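Local coordinates for succinoglycan biosynthesis protein (Bacillus cereus ATCC 14579, PDB 3B55) that binds a calcium ion and, as a member of the erythromycin esterase family, may act as a hydrolase, at residues A[228-239]-A[255-266]; A[307-315]-A[419-428]. The protein carries 1 engineered substitution. All coordinates share one frame; numbering follows the deposited sequence.

Contact 1: A[228-239]-A[255-266]; sequences VLDAKTISALLE and IKQNARIIEQFT. Engineered in segment 228-239: T233 (natural residue Gln).
The carboxylate of E263, in the seam of an antiparallel helical hairpin, is met by S235 from above its plane, with OG donating to OE2 at 2.7 Å and lying 40° out of that plane. On the same glutamate, CG of K232 packs near OE1, and R260 of its own helix adds a long, purely electrostatic contact to OE2. The second flat group, the carboxylate of E239, is likewise approached from above: NZ of K256 lies 39° out of the plane and 3.1 Å from OE1, in a salt bridge. The S235-E263 and K256-E239 bonds bridge the two arms of the hairpin, whose axes approach to 8.6 Å with 162° between their directions. E263 CG is anti to the carbonyl carbon and the chain beyond it is extended, which carries the carboxylate across A231 to S235; K256 instead bends at its last torsion to bring NZ to E239. Small residues line the middle of the seam: S235 OG is 3.4 Å from A259 CB, and A231 CB meets I262 CG2 at 3.8 Å. The apolar side is completed by L238, whose CD1 touches I255 CG2 at 3.8 Å and also A259; L238 also touches I188, and I255 touches Y187, both of helix 178-192. One water spans the backbones of both helices, donating to A231 O at 2.9 Å and to A259 O at 3.1 Å.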
loop_
_atom_site.group_PDB
_atom_site.type_symbol
_atom_site.label_atom_id
_atom_site.label_comp_id
_atom_site.label_asym_id
_atom_site.label_seq_id
_atom_site.Cartn_x
_atom_site.Cartn_y
_atom_site.Cartn_z
ATOM N N VAL A 228 -12.706 -6.476 -21.876
ATOM C CA VAL A 228 -12.414 -5.089 -21.555
ATOM C C VAL A 228 -13.662 -4.280 -21.900
ATOM O O VAL A 228 -14.020 -3.331 -21.197
ATOM C CB VAL A 228 -11.223 -4.559 -22.379
ATOM C CG1 VAL A 228 -11.198 -3.031 -22.352
ATOM C CG2 VAL A 228 -9.926 -5.120 -21.818
ATOM N N LEU A 229 -14.323 -4.658 -22.993
ATOM C CA LEU A 229 -15.531 -3.962 -23.422
ATOM C C LEU A 229 -16.714 -4.295 -22.537
ATOM O O LEU A 229 -17.585 -3.457 -22.330
ATOM C CB LEU A 229 -15.874 -4.309 -24.869
ATOM C CG LEU A 229 -15.584 -3.162 -25.828
ATOM C CD1 LEU A 229 -16.418 -1.936 -25.456
ATOM C CD2 LEU A 229 -14.105 -2.842 -25.748
ATOM N N ASP A 230 -16.761 -5.525 -22.034
ATOM C CA ASP A 230 -17.853 -5.917 -21.160
ATOM C C ASP A 230 -17.798 -5.091 -19.882
ATOM O O ASP A 230 -18.828 -4.667 -19.369
ATOM C CB ASP A 230 -17.772 -7.406 -20.815
ATOM C CG ASP A 230 -18.197 -8.303 -21.967
ATOM O OD1 ASP A 230 -18.651 -7.780 -23.009
ATOM O OD2 ASP A 230 -18.083 -9.538 -21.827
ATOM N N ALA A 231 -16.591 -4.853 -19.379
ATOM C CA ALA A 231 -16.410 -4.070 -18.158
ATOM C C ALA A 231 -16.786 -2.608 -18.398
ATOM O O ALA A 231 -17.491 -1.997 -17.586
ATOM C CB ALA A 231 -14.956 -4.169 -17.674
ATOM N N LYS A 232 -16.310 -2.048 -19.511
ATOM C CA LYS A 232 -16.617 -0.661 -19.849
ATOM C C LYS A 232 -18.123 -0.492 -19.917
ATOM O O LYS A 232 -18.675 0.493 -19.430
ATOM C CB LYS A 232 -16.014 -0.279 -21.201
ATOM C CG LYS A 232 -14.540 0.073 -21.150
ATOM C CD LYS A 232 -14.021 0.500 -22.516
ATOM C CE LYS A 232 -12.556 0.940 -22.445
ATOM N NZ LYS A 232 -11.999 1.282 -23.788
ATOM N N THR A 233 -18.778 -1.470 -20.531
ATOM C CA THR A 233 -20.223 -1.457 -20.677
ATOM C C THR A 233 -20.947 -1.513 -19.332
ATOM O O THR A 233 -21.947 -0.827 -19.143
ATOM C CB THR A 233 -20.686 -2.632 -21.568
ATOM O OG1 THR A 233 -20.404 -2.326 -22.941
ATOM C CG2 THR A 233 -22.171 -2.887 -21.394
ATOM N N ILE A 234 -20.457 -2.329 -18.405
ATOM C CA ILE A 234 -21.089 -2.427 -17.096
ATOM C C ILE A 234 -21.040 -1.074 -16.397
ATOM O O ILE A 234 -22.048 -0.605 -15.870
ATOM C CB ILE A 234 -20.406 -3.484 -16.211
ATOM C CG1 ILE A 234 -20.679 -4.878 -16.779
ATOM C CG2 ILE A 234 -20.903 -3.367 -14.779
ATOM C CD1 ILE A 234 -20.104 -6.009 -15.954
ATOM N N SER A 235 -19.868 -0.450 -16.401
ATOM C CA SER A 235 -19.694 0.863 -15.787
ATOM C C SER A 235 -20.550 1.895 -16.503
ATOM O O SER A 235 -21.170 2.752 -15.872
ATOM C CB SER A 235 -18.228 1.295 -15.849
ATOM O OG SER A 235 -17.453 0.524 -14.956
ATOM N N ALA A 236 -20.571 1.820 -17.829
ATOM C CA ALA A 236 -21.370 2.749 -18.614
ATOM C C ALA A 236 -22.846 2.582 -18.250
ATOM O O ALA A 236 -23.582 3.560 -18.165
ATOM C CB ALA A 236 -21.164 2.496 -20.108
ATOM N N LEU A 237 -23.275 1.344 -18.026
ATOM C CA LEU A 237 -24.667 1.099 -17.676
ATOM C C LEU A 237 -25.048 1.753 -16.353
ATOM O O LEU A 237 -26.120 2.340 -16.228
ATOM C CB LEU A 237 -24.952 -0.403 -17.609
ATOM C CG LEU A 237 -26.395 -0.746 -17.221
ATOM C CD1 LEU A 237 -26.755 -2.115 -17.748
ATOM C CD2 LEU A 237 -26.563 -0.688 -15.710
ATOM N N LEU A 238 -24.177 1.643 -15.358
ATOM C CA LEU A 238 -24.461 2.237 -14.061
ATOM C C LEU A 238 -24.491 3.763 -14.148
ATOM O O LEU A 238 -25.293 4.413 -13.476
ATOM C CB LEU A 238 -23.409 1.792 -13.042
ATOM C CG LEU A 238 -23.438 0.312 -12.657
ATOM C CD1 LEU A 238 -22.186 -0.044 -11.885
ATOM C CD2 LEU A 238 -24.681 0.016 -11.824
ATOM N N GLU A 239 -23.629 4.325 -14.995
ATOM C CA GLU A 239 -23.537 5.773 -15.160
ATOM C C GLU A 239 -24.754 6.428 -15.822
ATOM O O GLU A 239 -25.174 7.501 -15.398
ATOM C CB GLU A 239 -22.270 6.125 -15.948
ATOM C CG GLU A 239 -22.005 7.627 -16.123
ATOM C CD GLU A 239 -21.883 8.376 -14.802
ATOM O OE1 GLU A 239 -21.579 7.736 -13.773
ATOM O OE2 GLU A 239 -22.081 9.611 -14.796
ATOM N N ILE A 255 -20.605 1.238 -5.473
ATOM C CA ILE A 255 -20.911 0.358 -6.597
ATOM C C ILE A 255 -20.099 0.736 -7.825
ATOM O O ILE A 255 -19.470 -0.114 -8.451
ATOM C CB ILE A 255 -22.414 0.409 -6.931
ATOM C CG1 ILE A 255 -23.224 0.016 -5.688
ATOM C CG2 ILE A 255 -22.725 -0.497 -8.105
ATOM C CD1 ILE A 255 -22.827 -1.322 -5.074
ATOM N N LYS A 256 -20.109 2.023 -8.150
ATOM C CA LYS A 256 -19.381 2.547 -9.294
ATOM C C LYS A 256 -17.892 2.184 -9.230
ATOM O O LYS A 256 -17.286 1.819 -10.240
ATOM C CB LYS A 256 -19.555 4.066 -9.341
ATOM C CG LYS A 256 -19.008 4.723 -10.576
ATOM C CD LYS A 256 -19.490 6.155 -10.679
ATOM C CE LYS A 256 -18.922 6.809 -11.919
ATOM N NZ LYS A 256 -19.159 5.929 -13.095
ATOM N N GLN A 257 -17.313 2.268 -8.035
ATOM C CA GLN A 257 -15.904 1.956 -7.844
ATOM C C GLN A 257 -15.653 0.464 -8.021
ATOM O O GLN A 257 -14.639 0.064 -8.604
ATOM C CB GLN A 257 -15.439 2.403 -6.460
ATOM C CG GLN A 257 -13.964 2.147 -6.216
ATOM C CD GLN A 257 -13.062 2.842 -7.226
ATOM O OE1 GLN A 257 -11.851 2.624 -7.235
ATOM N NE2 GLN A 257 -13.647 3.678 -8.077
ATOM N N ASN A 258 -16.574 -0.354 -7.514
ATOM C CA ASN A 258 -16.468 -1.802 -7.648
ATOM C C ASN A 258 -16.410 -2.149 -9.135
ATOM O O ASN A 258 -15.670 -3.044 -9.541
ATOM C CB ASN A 258 -17.677 -2.486 -7.007
ATOM C CG ASN A 258 -17.582 -2.545 -5.491
ATOM O OD1 ASN A 258 -17.074 -3.515 -4.929
ATOM N ND2 ASN A 258 -18.055 -1.499 -4.824
ATOM N N ALA A 259 -17.195 -1.441 -9.946
ATOM C CA ALA A 259 -17.207 -1.683 -11.391
ATOM C C ALA A 259 -15.883 -1.187 -11.967
ATOM O O ALA A 259 -15.318 -1.785 -12.886
ATOM C CB ALA A 259 -18.371 -0.944 -12.047
ATOM N N ARG A 260 -15.396 -0.083 -11.416
ATOM C CA ARG A 260 -14.136 0.499 -11.853
ATOM C C ARG A 260 -12.996 -0.507 -11.671
ATOM O O ARG A 260 -12.043 -0.530 -12.445
ATOM C CB ARG A 260 -13.834 1.753 -11.041
ATOM C CG ARG A 260 -12.696 2.558 -11.603
ATOM C CD ARG A 260 -13.146 3.320 -12.835
ATOM N NE ARG A 260 -12.015 3.891 -13.561
ATOM C CZ ARG A 260 -11.262 3.212 -14.419
ATOM N NH1 ARG A 260 -11.521 1.936 -14.666
ATOM N NH2 ARG A 260 -10.246 3.807 -15.026
ATOM N N ILE A 261 -13.090 -1.334 -10.637
ATOM C CA ILE A 261 -12.059 -2.331 -10.372
ATOM C C ILE A 261 -11.976 -3.353 -11.509
ATOM O O ILE A 261 -10.885 -3.776 -11.886
ATOM C CB ILE A 261 -12.327 -3.064 -9.040
ATOM C CG1 ILE A 261 -12.207 -2.078 -7.872
ATOM C CG2 ILE A 261 -11.355 -4.221 -8.874
ATOM C CD1 ILE A 261 -10.807 -1.512 -7.666
ATOM N N ILE A 262 -13.130 -3.747 -12.042
ATOM C CA ILE A 262 -13.195 -4.710 -13.135
ATOM C C ILE A 262 -12.511 -4.145 -14.379
ATOM O O ILE A 262 -11.819 -4.874 -15.098
ATOM C CB ILE A 262 -14.660 -5.060 -13.481
ATOM C CG1 ILE A 262 -15.409 -5.474 -12.213
ATOM C CG2 ILE A 262 -14.692 -6.190 -14.503
ATOM C CD1 ILE A 262 -16.899 -5.651 -12.401
ATOM N N GLU A 263 -12.710 -2.854 -14.646
ATOM C CA GLU A 263 -12.067 -2.220 -15.795
ATOM C C GLU A 263 -10.559 -2.143 -15.568
ATOM O O GLU A 263 -9.769 -2.341 -16.498
ATOM C CB GLU A 263 -12.588 -0.804 -16.006
ATOM C CG GLU A 263 -14.015 -0.697 -16.518
ATOM C CD GLU A 263 -14.403 0.745 -16.790
ATOM O OE1 GLU A 263 -13.994 1.289 -17.840
ATOM O OE2 GLU A 263 -15.098 1.336 -15.938
ATOM N N GLN A 264 -10.165 -1.841 -14.332
ATOM C CA GLN A 264 -8.750 -1.738 -14.001
ATOM C C GLN A 264 -8.063 -3.075 -14.236
ATOM O O GLN A 264 -6.969 -3.136 -14.804
ATOM C CB GLN A 264 -8.562 -1.318 -12.543
ATOM C CG GLN A 264 -8.925 0.138 -12.245
ATOM C CD GLN A 264 -8.832 0.454 -10.769
ATOM O OE1 GLN A 264 -8.550 -0.426 -9.956
ATOM N NE2 GLN A 264 -9.089 1.701 -10.411
ATOM N N PHE A 265 -8.720 -4.146 -13.804
ATOM C CA PHE A 265 -8.161 -5.471 -13.970
ATOM C C PHE A 265 -8.087 -5.885 -15.439
ATOM O O PHE A 265 -7.037 -6.313 -15.908
ATOM C CB PHE A 265 -8.976 -6.491 -13.159
ATOM C CG PHE A 265 -8.525 -7.913 -13.346
ATOM C CD1 PHE A 265 -9.037 -8.697 -14.380
ATOM C CD2 PHE A 265 -7.543 -8.455 -12.522
ATOM C CE1 PHE A 265 -8.575 -10.000 -14.586
ATOM C CE2 PHE A 265 -7.074 -9.757 -12.724
ATOM C CZ PHE A 265 -7.593 -10.527 -13.760
ATOM N N THR A 266 -9.187 -5.749 -16.171
ATOM C CA THR A 266 -9.207 -6.148 -17.575
ATOM C C THR A 266 -8.284 -5.329 -18.471
ATOM O O THR A 266 -7.594 -5.882 -19.331
ATOM C CB THR A 266 -10.643 -6.087 -18.158
ATOM O OG1 THR A 266 -11.152 -4.755 -18.050
ATOM C CG2 THR A 266 -11.567 -7.036 -17.408
HETATM O O HOH W 1 -17.233 -3.096 -14.870
#

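Contact 2: A[307-315]-A[419-428]; sequences NGHVSKTNM and VDISLGKAFD
V419 packs over the backbone of M315, its CG2 3.5 Å from M315 O, and starts a strand-turn-helix segment laid against the weakly bonded helical turn and loop that follow strand 301-306 of the central mixed sheet. Strand 418-421 is one arm of a two-stranded antiparallel sheet with 402-405. At I421, CD1 presses on CE of selenomethionine M315 at 3.3 Å, tighter than usual for two carbons; the bend of M315 at its third torsion turns CE both to this branch and to F427. S422, at the N-cap position but without a side-chain capping bond, donates its backbone N-H to a water, which also lies 3.1 Å from T313 OG1. On the short helix, K425 CB touches T313 CG2, and A426 CB sits 3.2 Å from T313 OG1. A426 O then accepts K312 N at 2.8 Å, nearly straight (168°) and on a lone pair in the carbonyl plane; S311 CA adds a CA-H...O contact to the same oxygen. The F427 ring has V310 CG2 and N307 O at its edge, near its plane, while M315 CE comes obliquely to CZ at 3.3 Å. The N307 amide is turned 57° from this ring. Last, D428 faces K312, but their ion pair is doubtful because the placing of D428 OD2 is uncertain; K312 NZ also donates to the backbone O of Y336.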
loop_
_atom_site.group_PDB
_atom_site.type_symbol
_atom_site.label_atom_id
_atom_site.label_comp_id
_atom_site.label_asym_id
_atom_site.label_seq_id
_atom_site.Cartn_x
_atom_site.Cartn_y
_atom_site.Cartn_z
ATOM N N ASN A 307 7.707 0.426 0.275
ATOM C CA ASN A 307 8.391 1.710 0.072
ATOM C C ASN A 307 8.322 2.154 -1.387
ATOM O O ASN A 307 8.160 3.341 -1.684
ATOM C CB ASN A 307 9.872 1.612 0.472
ATOM C CG ASN A 307 10.107 1.870 1.955
ATOM O OD1 ASN A 307 11.231 1.752 2.442
ATOM N ND2 ASN A 307 9.055 2.238 2.672
ATOM N N GLY A 308 8.441 1.190 -2.292
ATOM C CA GLY A 308 8.404 1.497 -3.709
ATOM C C GLY A 308 7.075 1.985 -4.258
ATOM O O GLY A 308 7.041 2.603 -5.327
ATOM N N HIS A 309 5.981 1.721 -3.546
ATOM C CA HIS A 309 4.675 2.152 -4.021
ATOM C C HIS A 309 4.161 3.443 -3.378
ATOM O O HIS A 309 3.153 3.995 -3.824
ATOM C CB HIS A 309 3.645 1.027 -3.844
ATOM C CG HIS A 309 3.909 -0.175 -4.701
ATOM N ND1 HIS A 309 3.983 -0.109 -6.076
ATOM C CD2 HIS A 309 4.104 -1.477 -4.377
ATOM C CE1 HIS A 309 4.211 -1.317 -6.562
ATOM N NE2 HIS A 309 4.288 -2.165 -5.552
ATOM N N VAL A 310 4.845 3.923 -2.339
ATOM C CA VAL A 310 4.440 5.168 -1.681
ATOM C C VAL A 310 5.491 6.270 -1.789
ATOM O O VAL A 310 5.220 7.418 -1.426
ATOM C CB VAL A 310 4.109 4.974 -0.165
ATOM C CG1 VAL A 310 2.920 4.041 0.000
ATOM C CG2 VAL A 310 5.321 4.434 0.577
ATOM N N SER A 311 6.685 5.934 -2.273
ATOM C CA SER A 311 7.739 6.933 -2.410
ATOM C C SER A 311 7.310 7.952 -3.454
ATOM O O SER A 311 6.530 7.637 -4.350
ATOM C CB SER A 311 9.065 6.278 -2.813
ATOM O OG SER A 311 8.918 5.423 -3.932
ATOM N N LYS A 312 7.802 9.182 -3.334
ATOM C CA LYS A 312 7.416 10.220 -4.284
ATOM C C LYS A 312 8.227 10.144 -5.566
ATOM O O LYS A 312 7.957 10.871 -6.522
ATOM C CB LYS A 312 7.548 11.605 -3.650
ATOM C CG LYS A 312 6.587 11.857 -2.488
ATOM C CD LYS A 312 6.813 13.254 -1.905
ATOM C CE LYS A 312 6.014 13.498 -0.638
ATOM N NZ LYS A 312 4.564 13.724 -0.866
ATOM N N THR A 313 9.229 9.270 -5.580
ATOM C CA THR A 313 10.053 9.075 -6.764
ATOM C C THR A 313 10.042 7.583 -7.031
ATOM O O THR A 313 9.701 6.797 -6.146
ATOM C CB THR A 313 11.500 9.553 -6.558
ATOM O OG1 THR A 313 12.081 8.860 -5.446
ATOM C CG2 THR A 313 11.531 11.050 -6.299
ATOM N N ASN A 314 10.409 7.204 -8.251
ATOM C CA ASN A 314 10.415 5.809 -8.679
ATOM C C ASN A 314 11.690 5.049 -8.331
ATOM O O ASN A 314 12.704 5.212 -8.993
ATOM C CB ASN A 314 10.183 5.759 -10.197
ATOM C CG ASN A 314 9.853 4.358 -10.705
ATOM O OD1 ASN A 314 9.498 4.181 -11.877
ATOM N ND2 ASN A 314 9.958 3.364 -9.832
HETATM N N MSE A 315 11.634 4.213 -7.298
HETATM C CA MSE A 315 12.803 3.427 -6.905
HETATM C C MSE A 315 12.680 2.002 -7.451
HETATM O O MSE A 315 13.579 1.185 -7.283
HETATM C CB MSE A 315 12.955 3.396 -5.376
HETATM C CG MSE A 315 11.871 2.647 -4.625
HETATM SE SE MSE A 315 12.273 2.486 -2.725
HETATM C CE MSE A 315 11.496 4.129 -2.112
ATOM N N VAL A 419 18.952 -0.488 -4.952
ATOM C CA VAL A 419 18.608 0.399 -6.056
ATOM C C VAL A 419 19.060 1.804 -5.667
ATOM O O VAL A 419 19.226 2.091 -4.485
ATOM C CB VAL A 419 17.075 0.430 -6.323
ATOM C CG1 VAL A 419 16.593 -0.942 -6.764
ATOM C CG2 VAL A 419 16.330 0.881 -5.073
ATOM N N ASP A 420 19.285 2.663 -6.655
ATOM C CA ASP A 420 19.693 4.037 -6.380
ATOM C C ASP A 420 18.455 4.868 -6.121
ATOM O O ASP A 420 17.403 4.624 -6.703
ATOM C CB ASP A 420 20.460 4.630 -7.558
ATOM C CG ASP A 420 21.947 4.331 -7.498
ATOM O OD1 ASP A 420 22.667 4.757 -8.430
ATOM O OD2 ASP A 420 22.391 3.681 -6.521
ATOM N N ILE A 421 18.569 5.858 -5.248
ATOM C CA ILE A 421 17.418 6.684 -4.927
ATOM C C ILE A 421 17.878 7.939 -4.215
ATOM O O ILE A 421 18.948 7.951 -3.613
ATOM C CB ILE A 421 16.434 5.912 -3.986
ATOM C CG1 ILE A 421 15.117 6.680 -3.838
ATOM C CG2 ILE A 421 17.055 5.747 -2.586
ATOM C CD1 ILE A 421 14.132 5.993 -2.919
ATOM N N SER A 422 17.065 8.988 -4.300
ATOM C CA SER A 422 17.334 10.256 -3.626
ATOM C C SER A 422 16.356 10.232 -2.454
ATOM O O SER A 422 15.158 10.493 -2.615
ATOM C CB SER A 422 17.021 11.428 -4.545
ATOM O OG SER A 422 17.812 11.338 -5.708
ATOM N N LEU A 423 16.864 9.890 -1.278
ATOM C CA LEU A 423 16.020 9.782 -0.099
ATOM C C LEU A 423 15.190 11.019 0.188
ATOM O O LEU A 423 14.006 10.908 0.505
ATOM C CB LEU A 423 16.867 9.426 1.122
ATOM C CG LEU A 423 16.092 8.727 2.242
ATOM C CD1 LEU A 423 15.497 7.420 1.715
ATOM C CD2 LEU A 423 17.027 8.459 3.404
ATOM N N GLY A 424 15.813 12.190 0.092
ATOM C CA GLY A 424 15.103 13.431 0.348
ATOM C C GLY A 424 13.970 13.691 -0.630
ATOM O O GLY A 424 13.014 14.386 -0.298
ATOM N N LYS A 425 14.065 13.146 -1.838
ATOM C CA LYS A 425 13.010 13.356 -2.825
ATOM C C LYS A 425 11.918 12.293 -2.723
ATOM O O LYS A 425 10.749 12.572 -2.968
ATOM C CB LYS A 425 13.598 13.366 -4.235
ATOM C CG LYS A 425 14.637 14.463 -4.441
ATOM C CD LYS A 425 15.083 14.578 -5.897
ATOM C CE LYS A 425 16.221 15.585 -6.022
ATOM N NZ LYS A 425 16.482 16.015 -7.429
ATOM N N ALA A 426 12.304 11.080 -2.348
ATOM C CA ALA A 426 11.354 9.986 -2.226
ATOM C C ALA A 426 10.456 10.085 -0.993
ATOM O O ALA A 426 9.263 9.780 -1.069
ATOM C CB ALA A 426 12.099 8.665 -2.209
ATOM N N PHE A 427 11.018 10.520 0.134
ATOM C CA PHE A 427 10.244 10.611 1.368
ATOM C C PHE A 427 10.370 11.913 2.147
ATOM O O PHE A 427 11.427 12.552 2.171
ATOM C CB PHE A 427 10.632 9.480 2.319
ATOM C CG PHE A 427 10.499 8.106 1.733
ATOM C CD1 PHE A 427 9.244 7.544 1.515
ATOM C CD2 PHE A 427 11.634 7.364 1.411
ATOM C CE1 PHE A 427 9.117 6.250 0.985
ATOM C CE2 PHE A 427 11.521 6.070 0.881
ATOM C CZ PHE A 427 10.259 5.512 0.667
ATOM N N ASP A 428 9.279 12.282 2.811
ATOM C CA ASP A 428 9.239 13.479 3.641
ATOM C C ASP A 428 9.705 13.068 5.041
ATOM O O ASP A 428 10.344 13.837 5.748
ATOM C CB ASP A 428 7.805 14.024 3.745
ATOM C CG ASP A 428 7.207 14.382 2.395
ATOM O OD1 ASP A 428 7.839 15.167 1.647
ATOM O OD2 ASP A 428 6.102 13.882 2.082
HETATM O O HOH W 2 15.001 9.173 -6.557
#

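In the fold
The two contacts lie in different parts of the chain, their centres 32 Å apart and their nearest atoms about 13 Å apart, without touching. Contact 1 is peripheral, centred 23 Å from the centre of the chain, in the helical region that also holds helices 178-192 and 197-206, and lies away from the calcium. Contact 2 is more central, at 14 Å, and lies nearer the metal: the side chain of V310 is about 7 Å from that of calcium ligand E113, that of N307 about 8 Å from that of H85, and that of N307 about 9 Å from the ion itself. H309 also touches E113, so segment 307-315 reaches a calcium ligand through a side-chain contact.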